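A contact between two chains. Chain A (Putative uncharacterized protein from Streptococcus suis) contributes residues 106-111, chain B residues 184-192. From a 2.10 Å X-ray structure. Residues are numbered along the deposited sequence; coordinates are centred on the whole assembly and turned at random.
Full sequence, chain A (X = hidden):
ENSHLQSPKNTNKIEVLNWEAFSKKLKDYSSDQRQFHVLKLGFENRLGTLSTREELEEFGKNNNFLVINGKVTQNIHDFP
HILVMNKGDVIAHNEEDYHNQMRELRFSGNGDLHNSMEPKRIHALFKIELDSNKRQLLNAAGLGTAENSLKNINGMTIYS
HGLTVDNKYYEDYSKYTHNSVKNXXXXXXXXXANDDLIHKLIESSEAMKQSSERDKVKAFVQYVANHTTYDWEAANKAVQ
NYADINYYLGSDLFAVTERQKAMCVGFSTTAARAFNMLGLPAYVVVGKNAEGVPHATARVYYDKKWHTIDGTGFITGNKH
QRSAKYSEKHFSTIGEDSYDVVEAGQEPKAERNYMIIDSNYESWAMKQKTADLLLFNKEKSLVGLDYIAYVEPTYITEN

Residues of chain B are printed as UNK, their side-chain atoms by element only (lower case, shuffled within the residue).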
ATOM      1  N   ARG A 106       7.478  23.972   4.013  1.00 37.38           N
ATOM      2  CA  ARG A 106       8.263  22.869   4.543  1.00 36.16           C
ATOM      3  C   ARG A 106       7.786  21.541   3.958  1.00 33.34           C
ATOM      4  O   ARG A 106       6.645  21.116   4.168  1.00 33.72           O
ATOM      5  CB  ARG A 106       8.188  22.844   6.067  1.00 40.96           C
ATOM      6  CG  ARG A 106       9.222  21.932   6.694  1.00 47.42           C
ATOM      7  CD  ARG A 106       9.280  22.106   8.206  1.00 52.65           C
ATOM      8  NE  ARG A 106       9.293  23.510   8.615  1.00 57.08           N
ATOM      9  CZ  ARG A 106       9.596  23.915   9.848  1.00 51.02           C
ATOM     10  NH1 ARG A 106       9.918  23.011  10.766  1.00 37.16           N
ATOM     11  NH2 ARG A 106       9.582  25.215  10.160  1.00 47.16           N
ATOM     12  N   PHE A 107       8.643  20.873   3.207  1.00 30.21           N
ATOM     13  CA  PHE A 107       8.191  19.649   2.578  1.00 25.51           C
ATOM     14  C   PHE A 107       8.418  18.466   3.484  1.00 27.19           C
ATOM     15  O   PHE A 107       9.397  18.412   4.215  1.00 29.57           O
ATOM     16  CB  PHE A 107       8.861  19.463   1.226  1.00 25.49           C
ATOM     17  CG  PHE A 107       8.224  20.277   0.157  1.00 32.93           C
ATOM     18  CD1 PHE A 107       8.597  21.593  -0.037  1.00 31.09           C
ATOM     19  CD2 PHE A 107       7.198  19.746  -0.614  1.00 32.59           C
ATOM     20  CE1 PHE A 107       7.985  22.359  -1.014  1.00 37.28           C
ATOM     21  CE2 PHE A 107       6.580  20.506  -1.581  1.00 24.96           C
ATOM     22  CZ  PHE A 107       6.974  21.814  -1.784  1.00 30.44           C
ATOM     23  N   SER A 108       7.460  17.551   3.455  1.00 40.86           N
ATOM     24  CA  SER A 108       7.470  16.352   4.278  1.00 46.10           C
ATOM     25  C   SER A 108       8.781  15.582   4.166  1.00 45.87           C
ATOM     26  O   SER A 108       9.416  15.272   5.172  1.00 52.02           O
ATOM     27  CB  SER A 108       6.292  15.455   3.888  1.00 44.61           C
ATOM     28  OG  SER A 108       6.339  14.217   4.561  1.00 47.62           O
ATOM     29  N   GLY A 109       9.192  15.290   2.938  1.00 38.60           N
ATOM     30  CA  GLY A 109      10.397  14.520   2.704  1.00 41.96           C
ATOM     31  C   GLY A 109      11.738  15.128   3.100  1.00 48.21           C
ATOM     32  O   GLY A 109      12.769  14.489   2.913  1.00 54.72           O
ATOM     33  N   ASN A 110      11.750  16.340   3.646  1.00 48.19           N
ATOM     34  CA  ASN A 110      13.024  16.983   3.979  1.00 55.07           C
ATOM     35  C   ASN A 110      13.371  16.945   5.475  1.00 64.10           C
ATOM     36  O   ASN A 110      14.362  17.547   5.908  1.00 65.68           O
ATOM     37  CB  ASN A 110      13.039  18.436   3.475  1.00 51.34           C
ATOM     38  CG  ASN A 110      13.039  18.530   1.950  1.00 52.10           C
ATOM     39  OD1 ASN A 110      12.118  19.079   1.352  1.00 51.77           O
ATOM     40  ND2 ASN A 110      14.076  17.989   1.319  1.00 49.70           N
ATOM     41  N   GLY A 111      12.559  16.241   6.263  1.00 66.57           N
ATOM     42  CA  GLY A 111      12.917  15.941   7.639  1.00 66.80           C
ATOM     43  C   GLY A 111      13.937  14.823   7.597  1.00 69.72           C
ATOM     44  O   GLY A 111      14.000  14.095   6.606  1.00 70.29           O
TER
ATOM     45  N   UNK B 184       4.547  10.177  -2.252  1.00 18.06           N
ATOM     46  CA  UNK B 184       4.308  10.947  -1.038  1.00 18.59           C
ATOM     47  C   UNK B 184       5.608  11.146  -0.275  1.00 24.14           C
ATOM     48  O   UNK B 184       6.665  10.696  -0.725  1.00 25.41           O
ATOM     49  c   UNK B 184       3.659   8.857   0.248  1.00 17.70           C
ATOM     50  c   UNK B 184       2.695   8.189   1.257  1.00 17.72           C
ATOM     51  c   UNK B 184       1.900  10.344  -0.776  1.00 18.07           C
ATOM     52  c   UNK B 184       3.263  10.291  -0.122  1.00 20.88           C
ATOM     53  N   UNK B 185       5.532  11.820   0.872  1.00 23.54           N
ATOM     54  CA  UNK B 185       6.738  12.331   1.526  1.00 27.97           C
ATOM     55  C   UNK B 185       7.564  13.088   0.499  1.00 22.44           C
ATOM     56  O   UNK B 185       8.770  12.927   0.423  1.00 23.29           O
ATOM     57  c   UNK B 185       6.699  10.225   2.935  1.00 29.14           C
ATOM     58  n   UNK B 185       6.749   8.954   2.568  1.00 30.99           N
ATOM     59  c   UNK B 185       7.559  11.188   2.147  1.00 29.89           C
ATOM     60  o   UNK B 185       5.969  10.627   3.840  1.00 30.67           O
ATOM     61  N   UNK B 186       6.888  13.883  -0.327  1.00 25.10           N
ATOM     62  CA  UNK B 186       7.557  14.618  -1.381  1.00 22.81           C
ATOM     63  C   UNK B 186       8.622  15.571  -0.805  1.00 22.16           C
ATOM     64  O   UNK B 186       8.382  16.255   0.194  1.00 31.86           O
ATOM     65  c   UNK B 186       5.618  14.472  -2.960  1.00 20.55           C
ATOM     66  c   UNK B 186       6.546  15.416  -2.214  1.00 24.38           C
ATOM     67  c   UNK B 186       7.280  16.370  -3.175  1.00 25.71           C
ATOM     68  N   UNK B 187       9.803  15.581  -1.413  1.00 22.41           N
ATOM     69  CA  UNK B 187      10.878  16.485  -0.997  1.00 34.29           C
ATOM     70  C   UNK B 187      10.772  17.822  -1.742  1.00 34.22           C
ATOM     71  O   UNK B 187      10.166  17.891  -2.822  1.00 31.27           O
ATOM     72  c   UNK B 187      12.364  14.464  -0.598  1.00 31.18           C
ATOM     73  o   UNK B 187      12.482  15.702  -2.662  1.00 31.56           O
ATOM     74  c   UNK B 187      12.269  15.854  -1.253  1.00 32.49           C
ATOM     75  N   UNK B 188      11.357  18.881  -1.189  1.00 31.53           N
ATOM     76  CA  UNK B 188      11.383  20.147  -1.930  1.00 29.51           C
ATOM     77  C   UNK B 188      12.089  19.949  -3.275  1.00 34.94           C
ATOM     78  O   UNK B 188      11.724  20.576  -4.275  1.00 36.93           O
ATOM     79  n   UNK B 188      15.399  21.855   1.790  1.00 51.38           N
ATOM     80  c   UNK B 188      13.522  21.098  -0.795  1.00 43.01           C
ATOM     81  c   UNK B 188      12.044  21.273  -1.133  1.00 27.28           C
ATOM     82  c   UNK B 188      15.489  22.244   0.348  1.00 44.35           C
ATOM     83  c   UNK B 188      14.110  22.422  -0.281  1.00 44.17           C
ATOM     84  N   UNK B 189      13.076  19.057  -3.302  1.00 25.78           N
ATOM     85  CA  UNK B 189      13.798  18.773  -4.533  1.00 30.60           C
ATOM     86  C   UNK B 189      12.868  18.138  -5.562  1.00 35.70           C
ATOM     87  O   UNK B 189      12.883  18.506  -6.738  1.00 29.86           O
ATOM     88  c   UNK B 189      16.184  18.546  -3.618  1.00 46.46           C
ATOM     89  o   UNK B 189      15.246  17.888  -1.523  1.00 41.99           O
ATOM     90  o   UNK B 189      16.743  19.504  -1.509  1.00 57.17           O
ATOM     91  c   UNK B 189      14.997  17.852  -4.277  1.00 29.01           C
ATOM     92  c   UNK B 189      16.045  18.654  -2.108  1.00 48.21           C
ATOM     93  N   UNK B 190      12.063  17.182  -5.112  1.00 23.99           N
ATOM     94  CA  UNK B 190      11.110  16.532  -5.996  1.00 28.03           C
ATOM     95  C   UNK B 190      10.154  17.563  -6.580  1.00 34.05           C
ATOM     96  O   UNK B 190       9.855  17.529  -7.784  1.00 33.97           O
ATOM     97  n   UNK B 190       8.410  11.562  -5.833  1.00 24.69           N
ATOM     98  c   UNK B 190       9.331  14.745  -6.085  1.00 26.49           C
ATOM     99  n   UNK B 190       9.012  12.870  -7.634  1.00 21.63           N
ATOM    100  c   UNK B 190       8.282  11.884  -7.115  1.00 25.88           C
ATOM    101  c   UNK B 190       9.985  13.640  -6.875  1.00 26.96           C
ATOM    102  n   UNK B 190       7.420  11.220  -7.875  1.00 22.27           N
ATOM    103  c   UNK B 190      10.338  15.452  -5.243  1.00 22.24           C
ATOM    104  N   UNK B 191       9.700  18.486  -5.732  1.00 24.11           N
ATOM    105  CA  UNK B 191       8.710  19.476  -6.143  1.00 24.52           C
ATOM    106  C   UNK B 191       9.297  20.451  -7.165  1.00 36.91           C
ATOM    107  O   UNK B 191       8.656  20.776  -8.178  1.00 34.36           O
ATOM    108  c   UNK B 191       4.972  22.954  -5.916  1.00 34.34           C
ATOM    109  c   UNK B 191       8.166  20.243  -4.931  1.00 24.94           C
ATOM    110  c   UNK B 191       4.698  21.627  -5.615  1.00 29.59           C
ATOM    111  c   UNK B 191       5.735  20.757  -5.301  1.00 27.82           C
ATOM    112  c   UNK B 191       7.046  21.196  -5.270  1.00 30.11           C
ATOM    113  c   UNK B 191       6.286  23.406  -5.893  1.00 34.64           C
ATOM    114  c   UNK B 191       7.310  22.530  -5.573  1.00 26.43           C
ATOM    115  N   UNK B 192      10.515  20.913  -6.903  1.00 39.11           N
ATOM    116  CA  UNK B 192      11.217  21.773  -7.846  1.00 35.57           C
ATOM    117  C   UNK B 192      11.472  21.050  -9.179  1.00 35.43           C
ATOM    118  O   UNK B 192      11.319  21.648 -10.247  1.00 33.67           O
ATOM    119  c   UNK B 192      12.538  22.271  -7.250  1.00 37.44           C
ATOM    120  c   UNK B 192      12.242  23.164  -6.042  1.00 38.22           C
ATOM    121  c   UNK B 192      13.336  23.044  -8.288  1.00 29.71           C
ATOM    122  c   UNK B 192      13.421  23.348  -5.116  1.00 37.92           C
TER

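Position 184 of chain B carries four side-chain carbons, forked at the first, with one arm two carbons long, and none of them touches the chain A stretch. This is the isoleucine pattern, B:Ile184.

Position 185 has two carbons, the second bearing one oxygen and one nitrogen. Its backbone O lies 3.2 Å from A:Gly109 CA, a CA-H...O contact with an angle of 125° at the hydrogen; A:Gly109 N is 3.5 Å from the same backbone O of 185, but the angle is too poor for a hydrogen bond. The short amide makes this B:Asn185.

At position 186, one carbon carries two others, and the backbone O of 186 accepts from A:Gly109 N at 3.0 Å and 155°. The fork identifies B:Val186, whose B:Val186 CG1 packs 4.2 Å from A:Phe107 CD2.

Position 187 shows one carbon carrying an oxygen and a carbon, the latter 3.5 Å from A:Gly109 O. The branched hydroxyl side chain is that of B:Thr187, and the carbon at A:Gly109 is its CG2. B:Thr187 OG1 caps the helix by accepting from the backbone N of position 190 at 2.9 Å.

Position 188 has four carbons in a row ending in nitrogen. Its backbone N donates to A:Asn110 OD1 at 2.7 Å and 162°, and its CA lies over one face of the A:Phe107 ring, 4.0 Å from the centroid and 28° off the normal, a CH-pi contact. The chain is that of B:Lys188.

Position 189 has three carbons, the third with two oxygens, one of them accepting from A:Asn110 ND2 at 3.1 Å and 151°: a carboxylate, B:Glu189. Its CA-to-CB bond points away, yet its end comes nearer, bringing OE1 to that amide.

Position 190 runs three carbons, a nitrogen, then a carbon with two more nitrogens, and its end leads away from the chain A stretch without contact: a guanidinium, B:Arg190.

Position 191 shows one carbon followed by a six-carbon ring, 3.5 Å from A:Phe107 CZ at its closest atom. This is B:Phe191, and that atom is CG; the ring centroids are 5.1 Å apart and the planes meet at 38°, an oblique pairing.

Position 192 repeats the forked four-carbon pattern of 184, without contact to the chain A stretch: B:Ile192.

The contact joins a short 3-10 segment to a helix start, burying 425 Å² in total. A:Asn110 uses both ends of its amide, accepting from B:Lys188 N and donating to B:Glu189 OE1, while A:Phe107 supplies the apolar part. A:Gly109 permits the close approach: an ideal CB there would fall 2.2 Å from B:Asn185 O and 2.6 Å from B:Thr187 CG2, both clashes.

Chain B, residues 184-192: INVTKERFI
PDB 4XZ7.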